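Local coordinates for protein 3-dehydroshikimate dehydratase (Pseudomonas putida, PDB 5HMQ) that catalyses the metal-dependent dehydration of 3-dehydroshikimate to protocatechuate, a shared step of quinate and shikimate degradation, at residues Gln4-Val10 and Phe28-Phe34; Ile59-Gln63 and Phe190-Met194; Leu320-Ala325 and Ala434-Leu440. All coordinates share one frame; numbering follows the deposited sequence.

Interaction 1. Residues Gln4-Val10 and Phe28-Phe34; sequences QRSIATV and FDGVEIF
Arg5 and Asp29 grip each other through backbone and side chain together. The amide N of Arg5 gives a nearly straight bond to Asp29 OD2 (3.0 Å, 170°), which receives it on the lone pair that faces away from the other carboxylate oxygen. In return, Arg5 O accepts from two successive amides, Asp29 N at 2.8 Å and Gly30 N at 2.9 Å. A water joins the same OD2 to Arg5 NH1, while Arg5 NE forms a salt bridge with Glu267. Farther along, Ile7 O receives Glu32 N and Glu32 O receives Thr9 N, two bonds that flank Ala8 and pair it with Glu32 in parallel fashion; the pairing before it is looser. Beyond it Thr9 takes over with its side chain: chi1 of 52° sets OG1 between its own N and carbonyl carbon, where it accepts from Phe34 N (3.0 Å); Asp37 also bonds this hydroxyl.

Two rings close the ends. Ile7 CG2 sits 3.6 Å from the centroid of the Phe28 ring, almost on its normal, and Val10 CG2 covers a face of Phe34 at 3.9 Å from the centroid. On the other face of the sheet from Ile7, the Glu32 carboxylate lies against Ala8 CB and bonds Ser239, Gln63 and Gln193, the last a ligand of the catalytic metal.

This is the first beta-alpha-beta unit of the TIM barrel: helix 16-25 packs over Ile7, Thr9, Phe28 and Val31, helix 252-276 over Arg5 and Phe28, and strands 58-66 and 238-240 lie alongside.

Interaction 2. Residues Ile59-Gln63 and Phe190-Met194; sequences ITLFQ and FFVQM. With MG (magnesium ion), chain K.
The ring of Phe191 meets two consecutive residues of strand 58-66 in different ways. Leu61 CD2 rests over one face, 4.0 Å from the centroid and 17° off the normal, displaced toward the rim, in a CH-pi contact. Thr60 comes in at the edge: its OG1 lies near the ring plane, 3.6 Å from Phe191 CE1. With CG of Leu61 anti to its backbone N (chi1 173°), the branch reaches inward far enough to lie on the ring. The second flat pair is Gln63 and Gln193, whose side chains approach from opposite directions with their amide planes 46° apart. NE2 of Gln63 and NE2 of Gln193 are 3.6 Å apart and do not bond each other; both donate to Glu32 OE1, consistent with two N-H groups lying so close. Gln63 NE2 also bonds Glu241.

Glu32 is thus a second-shell residue. Its bond to NE2 would favour the amide rotation that turns Gln193 OE1 to the magnesium ion, 2.0 Å away. The ion would be expected to polarise the amide and strengthen its N-H as a donor. Two waters, also at 2.0 Å from the magnesium ion, join Gln193 OE1, and Glu136, Asp167 and Glu241 complete six ligands.

The two strands are not sheet neighbours: the axes of the two short segments pass 9.0 Å apart, and no hydrogen bond joins them directly. Side chains meeting across the interior of a closed parallel barrel, with a divalent metal bound by inward-facing residues, are characteristic of the xylose isomerase-like TIM barrel; here Gln193 is the one residue of the two segments that binds the metal, in the site required for dehydratase activity.

Interaction 3. Residues Leu320-Ala325 and Ala434-Leu440; sequences LGFAEA and ATATGGL
The carbonyl oxygen of Gly321 receives two successive amides of the facing loop: Thr437 N at 3.2 Å, from above the carbonyl plane, and Gly438 N at 3.5 Å, a weak bond. Gly321 ends helix 307-319 in a Schellman motif, so the acceptor belongs to the turn that leads into strand 323-328 of the first VOC module. Residues 434-440 run from strand 428-430 of the same sheet to strand 440-450 of the second module, and the contact therefore lays the linker between the two modules against the first of them.

Glycine suits both sides of this crossing. At the backbone angles of Gly321 (phi 103°) a CB would be jammed against Leu320 O, which by itself calls for glycine; its CA also lies 4.3 Å from that of Gly438, leaving little room for a side chain on either. Around this backbone pair small methyl groups pack on each other and on carbonyl oxygens. Ala323 CB faces Ala434 CB at 3.8 Å and lies against the carbonyl of Thr435, while Ala436 CB lies beside Gly321 O.

At the far end Leu440 turns inward, its CD1 touching Leu320 O and, more loosely, the Phe322 ring. Gln338 ties the same end together by bonding Leu320 O through NE2 and Leu440 N through OE1. On the more exposed side a water bridges the segments, donating to Phe322 O at 2.8 Å and standing 2.9 Å from Thr437 OG1.

How the interactions relate
Interactions 1 and 2 belong to one TIM barrel and touch, their centres about 7 Å apart. Interaction 1 holds neighbouring strands in the barrel wall by a few backbone bonds, helped by the side chains of Asp29 and Thr9, whereas interaction 2 joins separated strands across the interior by side chains alone, beside a metal that only strand 189-194 of the two binds. Strands 30-34 and 58-66 are adjacent, and Ile33 N lies 2.9 Å from Leu61 O, a probable hydrogen bond. Both contacts are buried. Interaction 3 lies in the dioxygenase-like half, its nearest atoms about 42 Å from interaction 1 and about 43 Å from interaction 2; only partly buried, it relies on glycines, alanines and a bridging water.

Interaction 1. Residues Gln4-Val10 and Phe28-Phe34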
loop_
_atom_site.group_PDB
_atom_site.type_symbol
_atom_site.label_atom_id
_atom_site.label_comp_id
_atom_site.label_asym_id
_atom_site.label_seq_id
_atom_site.Cartn_x
_atom_site.Cartn_y
_atom_site.Cartn_z
ATOM N N GLN C 4 -14.064 -16.755 21.736
ATOM C CA GLN C 4 -13.022 -17.228 20.834
ATOM C C GLN C 4 -12.921 -16.272 19.650
ATOM O O GLN C 4 -13.813 -16.235 18.797
ATOM C CB GLN C 4 -13.344 -18.643 20.367
ATOM C CG GLN C 4 -12.135 -19.486 20.031
ATOM C CD GLN C 4 -12.515 -20.868 19.537
ATOM O OE1 GLN C 4 -13.614 -21.074 19.020
ATOM N NE2 GLN C 4 -11.608 -21.825 19.699
ATOM N N ARG C 5 -11.849 -15.486 19.599
ATOM C CA ARG C 5 -11.667 -14.494 18.551
ATOM C C ARG C 5 -10.939 -15.131 17.376
ATOM O O ARG C 5 -9.834 -15.658 17.537
ATOM C CB ARG C 5 -10.897 -13.286 19.084
ATOM C CG ARG C 5 -11.601 -12.600 20.239
ATOM C CD ARG C 5 -10.850 -11.374 20.706
ATOM N NE ARG C 5 -11.414 -10.836 21.940
ATOM C CZ ARG C 5 -10.792 -10.869 23.114
ATOM N NH1 ARG C 5 -9.581 -11.400 23.207
ATOM N NH2 ARG C 5 -11.371 -10.360 24.192
ATOM N N SER C 6 -11.547 -15.077 16.198
ATOM C CA SER C 6 -10.960 -15.674 15.008
ATOM C C SER C 6 -10.975 -14.652 13.874
ATOM O O SER C 6 -11.571 -13.573 13.977
ATOM C CB SER C 6 -11.711 -16.958 14.596
ATOM O OG SER C 6 -13.102 -16.733 14.497
ATOM N N ILE C 7 -10.289 -14.988 12.789
ATOM C CA ILE C 7 -10.277 -14.167 11.584
ATOM C C ILE C 7 -10.106 -15.084 10.383
ATOM O O ILE C 7 -9.336 -16.048 10.426
ATOM C CB ILE C 7 -9.170 -13.089 11.650
ATOM C CG1 ILE C 7 -9.112 -12.285 10.341
ATOM C CG2 ILE C 7 -7.825 -13.711 11.976
ATOM C CD1 ILE C 7 -8.166 -11.097 10.405
ATOM N N ALA C 8 -10.846 -14.798 9.313
ATOM C CA ALA C 8 -10.726 -15.592 8.095
ATOM C C ALA C 8 -9.417 -15.274 7.379
ATOM O O ALA C 8 -8.978 -14.122 7.333
ATOM C CB ALA C 8 -11.911 -15.339 7.164
ATOM N N THR C 9 -8.786 -16.313 6.824
ATOM C CA THR C 9 -7.513 -16.120 6.132
ATOM C C THR C 9 -7.661 -15.231 4.906
ATOM O O THR C 9 -6.690 -14.596 4.480
ATOM C CB THR C 9 -6.911 -17.468 5.735
ATOM O OG1 THR C 9 -7.882 -18.233 5.013
ATOM C CG2 THR C 9 -6.454 -18.236 6.955
ATOM N N VAL C 10 -8.858 -15.176 4.318
ATOM C CA VAL C 10 -9.086 -14.307 3.170
ATOM C C VAL C 10 -8.942 -12.834 3.539
ATOM O O VAL C 10 -8.811 -11.984 2.652
ATOM C CB VAL C 10 -10.470 -14.605 2.550
ATOM C CG1 VAL C 10 -11.583 -14.002 3.394
ATOM C CG2 VAL C 10 -10.536 -14.118 1.106
ATOM N N PHE C 28 -5.024 -13.794 18.258
ATOM C CA PHE C 28 -6.277 -14.473 17.965
ATOM C C PHE C 28 -6.300 -15.861 18.597
ATOM O O PHE C 28 -5.258 -16.481 18.833
ATOM C CB PHE C 28 -6.483 -14.607 16.457
ATOM C CG PHE C 28 -6.886 -13.333 15.779
ATOM C CD1 PHE C 28 -8.219 -12.963 15.705
ATOM C CD2 PHE C 28 -5.934 -12.514 15.197
ATOM C CE1 PHE C 28 -8.593 -11.792 15.074
ATOM C CE2 PHE C 28 -6.301 -11.343 14.565
ATOM C CZ PHE C 28 -7.633 -10.981 14.503
ATOM N N ASP C 29 -7.510 -16.352 18.859
ATOM C CA ASP C 29 -7.689 -17.714 19.341
ATOM C C ASP C 29 -7.930 -18.702 18.210
ATOM O O ASP C 29 -7.543 -19.871 18.325
ATOM C CB ASP C 29 -8.864 -17.784 20.324
ATOM C CG ASP C 29 -8.738 -16.784 21.456
ATOM O OD1 ASP C 29 -7.887 -16.989 22.346
ATOM O OD2 ASP C 29 -9.498 -15.793 21.457
ATOM N N GLY C 30 -8.552 -18.258 17.116
ATOM C CA GLY C 30 -8.965 -19.152 16.056
ATOM C C GLY C 30 -8.762 -18.537 14.685
ATOM O O GLY C 30 -8.349 -17.383 14.553
ATOM N N VAL C 31 -9.049 -19.341 13.665
ATOM C CA VAL C 31 -8.894 -18.921 12.277
ATOM C C VAL C 31 -9.927 -19.648 11.430
ATOM O O VAL C 31 -10.180 -20.841 11.623
ATOM C CB VAL C 31 -7.459 -19.184 11.767
ATOM C CG1 VAL C 31 -7.044 -20.624 12.040
ATOM C CG2 VAL C 31 -7.355 -18.877 10.288
ATOM N N GLU C 32 -10.540 -18.920 10.496
ATOM C CA GLU C 32 -11.337 -19.537 9.445
ATOM C C GLU C 32 -10.414 -19.857 8.278
ATOM O O GLU C 32 -9.733 -18.966 7.758
ATOM C CB GLU C 32 -12.477 -18.631 8.976
ATOM C CG GLU C 32 -13.062 -17.685 10.008
ATOM C CD GLU C 32 -14.142 -16.786 9.409
ATOM O OE1 GLU C 32 -14.631 -17.095 8.300
ATOM O OE2 GLU C 32 -14.499 -15.769 10.039
ATOM N N ILE C 33 -10.370 -21.126 7.883
ATOM C CA ILE C 33 -9.569 -21.542 6.737
ATOM C C ILE C 33 -10.392 -21.306 5.475
ATOM O O ILE C 33 -11.393 -21.984 5.237
ATOM C CB ILE C 33 -9.125 -23.003 6.853
ATOM C CG1 ILE C 33 -8.128 -23.161 8.000
ATOM C CG2 ILE C 33 -8.502 -23.471 5.551
ATOM C CD1 ILE C 33 -6.781 -22.523 7.733
ATOM N N PHE C 34 -9.977 -20.330 4.675
ATOM C CA PHE C 34 -10.579 -20.095 3.371
ATOM C C PHE C 34 -10.053 -21.146 2.402
ATOM O O PHE C 34 -8.840 -21.347 2.301
ATOM C CB PHE C 34 -10.241 -18.680 2.892
ATOM C CG PHE C 34 -11.049 -18.213 1.711
ATOM C CD1 PHE C 34 -12.404 -17.956 1.837
ATOM C CD2 PHE C 34 -10.443 -17.996 0.482
ATOM C CE1 PHE C 34 -13.146 -17.512 0.755
ATOM C CE2 PHE C 34 -11.177 -17.552 -0.605
ATOM C CZ PHE C 34 -12.531 -17.310 -0.468
HETATM O O HOH W 1 -7.999 -13.436 21.530
#

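Interaction 2. Residues Ile59-Gln63 and Phe190-Met194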
loop_
_atom_site.group_PDB
_atom_site.type_symbol
_atom_site.label_atom_id
_atom_site.label_comp_id
_atom_site.label_asym_id
_atom_site.label_seq_id
_atom_site.Cartn_x
_atom_site.Cartn_y
_atom_site.Cartn_z
ATOM N N ILE C 59 -8.720 -24.077 14.490
ATOM C CA ILE C 59 -9.409 -23.871 13.221
ATOM C C ILE C 59 -10.902 -23.899 13.530
ATOM O O ILE C 59 -11.492 -24.963 13.718
ATOM C CB ILE C 59 -9.016 -24.916 12.177
ATOM C CG1 ILE C 59 -7.517 -24.828 11.885
ATOM C CG2 ILE C 59 -9.815 -24.715 10.897
ATOM C CD1 ILE C 59 -7.034 -25.833 10.857
ATOM N N THR C 60 -11.513 -22.717 13.591
ATOM C CA THR C 60 -12.888 -22.583 14.052
ATOM C C THR C 60 -13.922 -22.723 12.941
ATOM O O THR C 60 -15.114 -22.854 13.246
ATOM C CB THR C 60 -13.080 -21.229 14.745
ATOM O OG1 THR C 60 -12.832 -20.174 13.808
ATOM C CG2 THR C 60 -12.118 -21.085 15.914
ATOM N N LEU C 61 -13.506 -22.708 11.675
ATOM C CA LEU C 61 -14.455 -22.781 10.571
ATOM C C LEU C 61 -13.717 -23.083 9.276
ATOM O O LEU C 61 -12.603 -22.600 9.064
ATOM C CB LEU C 61 -15.246 -21.471 10.431
ATOM C CG LEU C 61 -16.170 -21.341 9.221
ATOM C CD1 LEU C 61 -17.350 -22.291 9.322
ATOM C CD2 LEU C 61 -16.643 -19.906 9.055
ATOM N N PHE C 62 -14.352 -23.877 8.419
ATOM C CA PHE C 62 -13.913 -24.088 7.048
ATOM C C PHE C 62 -14.960 -23.490 6.120
ATOM O O PHE C 62 -16.161 -23.702 6.316
ATOM C CB PHE C 62 -13.719 -25.577 6.750
ATOM C CG PHE C 62 -13.396 -25.870 5.311
ATOM C CD1 PHE C 62 -12.117 -25.666 4.820
ATOM C CD2 PHE C 62 -14.373 -26.339 4.447
ATOM C CE1 PHE C 62 -11.814 -25.932 3.499
ATOM C CE2 PHE C 62 -14.078 -26.604 3.123
ATOM C CZ PHE C 62 -12.795 -26.401 2.649
ATOM N N GLN C 63 -14.510 -22.740 5.118
ATOM C CA GLN C 63 -15.429 -22.010 4.246
ATOM C C GLN C 63 -14.762 -21.648 2.918
ATOM O O GLN C 63 -13.535 -21.568 2.841
ATOM C CB GLN C 63 -15.934 -20.745 4.954
ATOM C CG GLN C 63 -14.852 -19.720 5.268
ATOM C CD GLN C 63 -15.132 -18.361 4.653
ATOM O OE1 GLN C 63 -15.601 -18.266 3.520
ATOM N NE2 GLN C 63 -14.850 -17.302 5.403
ATOM N N PHE C 190 -24.290 -20.516 15.111
ATOM C CA PHE C 190 -23.032 -21.253 15.118
ATOM C C PHE C 190 -21.800 -20.380 14.930
ATOM O O PHE C 190 -20.710 -20.788 15.348
ATOM C CB PHE C 190 -23.036 -22.336 14.032
ATOM C CG PHE C 190 -23.862 -23.544 14.373
ATOM C CD1 PHE C 190 -24.571 -23.610 15.565
ATOM C CD2 PHE C 190 -23.912 -24.627 13.509
ATOM C CE1 PHE C 190 -25.325 -24.728 15.879
ATOM C CE2 PHE C 190 -24.663 -25.750 13.820
ATOM C CZ PHE C 190 -25.373 -25.800 15.005
ATOM N N PHE C 191 -21.934 -19.200 14.333
ATOM C CA PHE C 191 -20.753 -18.421 13.988
ATOM C C PHE C 191 -21.173 -16.995 13.666
ATOM O O PHE C 191 -22.258 -16.764 13.126
ATOM C CB PHE C 191 -20.016 -19.039 12.793
ATOM C CG PHE C 191 -18.536 -18.804 12.805
ATOM C CD1 PHE C 191 -17.698 -19.636 13.527
ATOM C CD2 PHE C 191 -17.982 -17.751 12.099
ATOM C CE1 PHE C 191 -16.335 -19.428 13.541
ATOM C CE2 PHE C 191 -16.619 -17.537 12.108
ATOM C CZ PHE C 191 -15.793 -18.374 12.833
ATOM N N VAL C 192 -20.299 -16.047 13.992
ATOM C CA VAL C 192 -20.547 -14.629 13.755
ATOM C C VAL C 192 -19.331 -14.043 13.055
ATOM O O VAL C 192 -18.210 -14.133 13.572
ATOM C CB VAL C 192 -20.838 -13.865 15.059
ATOM C CG1 VAL C 192 -20.928 -12.366 14.788
ATOM C CG2 VAL C 192 -22.120 -14.369 15.701
ATOM N N GLN C 193 -19.550 -13.451 11.885
ATOM C CA GLN C 193 -18.511 -12.762 11.129
ATOM C C GLN C 193 -18.781 -11.266 11.184
ATOM O O GLN C 193 -19.846 -10.810 10.756
ATOM C CB GLN C 193 -18.474 -13.233 9.676
ATOM C CG GLN C 193 -18.150 -14.699 9.480
ATOM C CD GLN C 193 -18.208 -15.095 8.021
ATOM O OE1 GLN C 193 -19.034 -14.581 7.266
ATOM N NE2 GLN C 193 -17.327 -16.001 7.610
HETATM N N MSE C 194 -17.824 -10.508 11.707
HETATM C CA MSE C 194 -17.935 -9.055 11.700
HETATM C C MSE C 194 -17.197 -8.485 10.497
HETATM O O MSE C 194 -16.059 -8.861 10.224
HETATM C CB MSE C 194 -17.380 -8.455 12.992
HETATM C CG MSE C 194 -18.017 -8.997 14.260
HETATM SE SE MSE C 194 -19.957 -8.793 14.343
HETATM C CE MSE C 194 -20.086 -6.848 14.260
HETATM MG MG MG K . -19.513 -14.011 5.367
HETATM O O HOH W 2 -18.776 -15.806 4.775
HETATM O O HOH W 3 -19.741 -13.595 3.445
#

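Interaction 3. Residues Leu320-Ala325 and Ala434-Leu440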
loop_
_atom_site.group_PDB
_atom_site.type_symbol
_atom_site.label_atom_id
_atom_site.label_comp_id
_atom_site.label_asym_id
_atom_site.label_seq_id
_atom_site.Cartn_x
_atom_site.Cartn_y
_atom_site.Cartn_z
ATOM N N LEU C 320 3.578 35.095 11.736
ATOM C CA LEU C 320 2.222 34.711 12.118
ATOM C C LEU C 320 1.857 35.125 13.541
ATOM O O LEU C 320 0.766 34.780 14.012
ATOM C CB LEU C 320 2.036 33.198 11.958
ATOM C CG LEU C 320 1.791 32.735 10.523
ATOM C CD1 LEU C 320 2.080 31.241 10.380
ATOM C CD2 LEU C 320 0.346 33.050 10.108
ATOM N N GLY C 321 2.729 35.853 14.231
ATOM C CA GLY C 321 2.407 36.425 15.520
ATOM C C GLY C 321 2.982 35.720 16.725
ATOM O O GLY C 321 2.663 36.112 17.853
ATOM N N PHE C 322 3.807 34.695 16.533
ATOM C CA PHE C 322 4.358 33.955 17.657
ATOM C C PHE C 322 5.559 34.692 18.240
ATOM O O PHE C 322 6.334 35.321 17.513
ATOM C CB PHE C 322 4.762 32.543 17.231
ATOM C CG PHE C 322 3.596 31.629 16.981
ATOM C CD1 PHE C 322 2.962 31.616 15.750
ATOM C CD2 PHE C 322 3.130 30.786 17.977
ATOM C CE1 PHE C 322 1.887 30.781 15.518
ATOM C CE2 PHE C 322 2.056 29.949 17.750
ATOM C CZ PHE C 322 1.433 29.946 16.519
ATOM N N ALA C 323 5.699 34.620 19.559
ATOM C CA ALA C 323 6.832 35.198 20.264
ATOM C C ALA C 323 7.864 34.122 20.567
ATOM O O ALA C 323 7.514 32.969 20.834
ATOM C CB ALA C 323 6.387 35.868 21.564
ATOM N N GLU C 324 9.137 34.499 20.508
ATOM C CA GLU C 324 10.218 33.611 20.926
ATOM C C GLU C 324 10.178 33.487 22.442
ATOM O O GLU C 324 10.707 34.336 23.161
ATOM C CB GLU C 324 11.565 34.145 20.457
ATOM C CG GLU C 324 11.689 34.302 18.955
ATOM C CD GLU C 324 13.104 34.628 18.522
ATOM O OE1 GLU C 324 13.918 33.689 18.400
ATOM O OE2 GLU C 324 13.402 35.822 18.305
ATOM N N ALA C 325 9.567 32.415 22.940
ATOM C CA ALA C 325 9.383 32.288 24.378
ATOM C C ALA C 325 10.649 31.847 25.096
ATOM O O ALA C 325 10.686 31.897 26.329
ATOM C CB ALA C 325 8.250 31.303 24.681
ATOM N N ALA C 434 8.776 38.171 26.355
ATOM C CA ALA C 434 8.326 37.777 25.020
ATOM C C ALA C 434 7.097 38.591 24.595
ATOM O O ALA C 434 7.202 39.616 23.892
ATOM C CB ALA C 434 7.971 36.290 25.001
ATOM N N THR C 435 5.917 38.132 25.075
ATOM C CA THR C 435 4.560 38.459 24.612
ATOM C C THR C 435 4.405 38.248 23.120
ATOM O O THR C 435 5.246 38.720 22.361
ATOM C CB THR C 435 4.145 39.893 24.849
ATOM O OG1 THR C 435 5.210 40.737 24.597
ATOM C CG2 THR C 435 3.960 40.034 26.350
ATOM N N ALA C 436 3.320 37.619 22.664
ATOM C CA ALA C 436 3.073 37.489 21.234
ATOM C C ALA C 436 2.644 38.836 20.649
ATOM O O ALA C 436 2.273 39.766 21.369
ATOM C CB ALA C 436 2.001 36.439 20.961
ATOM N N THR C 437 2.721 38.944 19.317
ATOM C CA THR C 437 2.297 40.143 18.600
ATOM C C THR C 437 0.982 39.970 17.851
ATOM O O THR C 437 0.487 40.944 17.275
ATOM C CB THR C 437 3.378 40.571 17.599
ATOM O OG1 THR C 437 3.571 39.530 16.630
ATOM C CG2 THR C 437 4.689 40.821 18.315
ATOM N N GLY C 438 0.390 38.772 17.849
ATOM C CA GLY C 438 -0.896 38.548 17.229
ATOM C C GLY C 438 -1.964 38.025 18.177
ATOM O O GLY C 438 -1.755 37.883 19.384
ATOM N N GLY C 439 -3.125 37.739 17.587
ATOM C CA GLY C 439 -4.272 37.273 18.335
ATOM C C GLY C 439 -4.776 35.895 17.944
ATOM O O GLY C 439 -5.988 35.660 17.941
ATOM N N LEU C 440 -3.868 34.982 17.599
ATOM C CA LEU C 440 -4.235 33.579 17.466
ATOM C C LEU C 440 -4.275 32.966 18.853
ATOM O O LEU C 440 -3.396 33.221 19.681
ATOM C CB LEU C 440 -3.241 32.824 16.591
ATOM C CG LEU C 440 -2.884 33.498 15.273
ATOM C CD1 LEU C 440 -1.878 32.670 14.491
ATOM C CD2 LEU C 440 -4.140 33.723 14.453
HETATM O O HOH W 4 5.984 38.029 16.921
#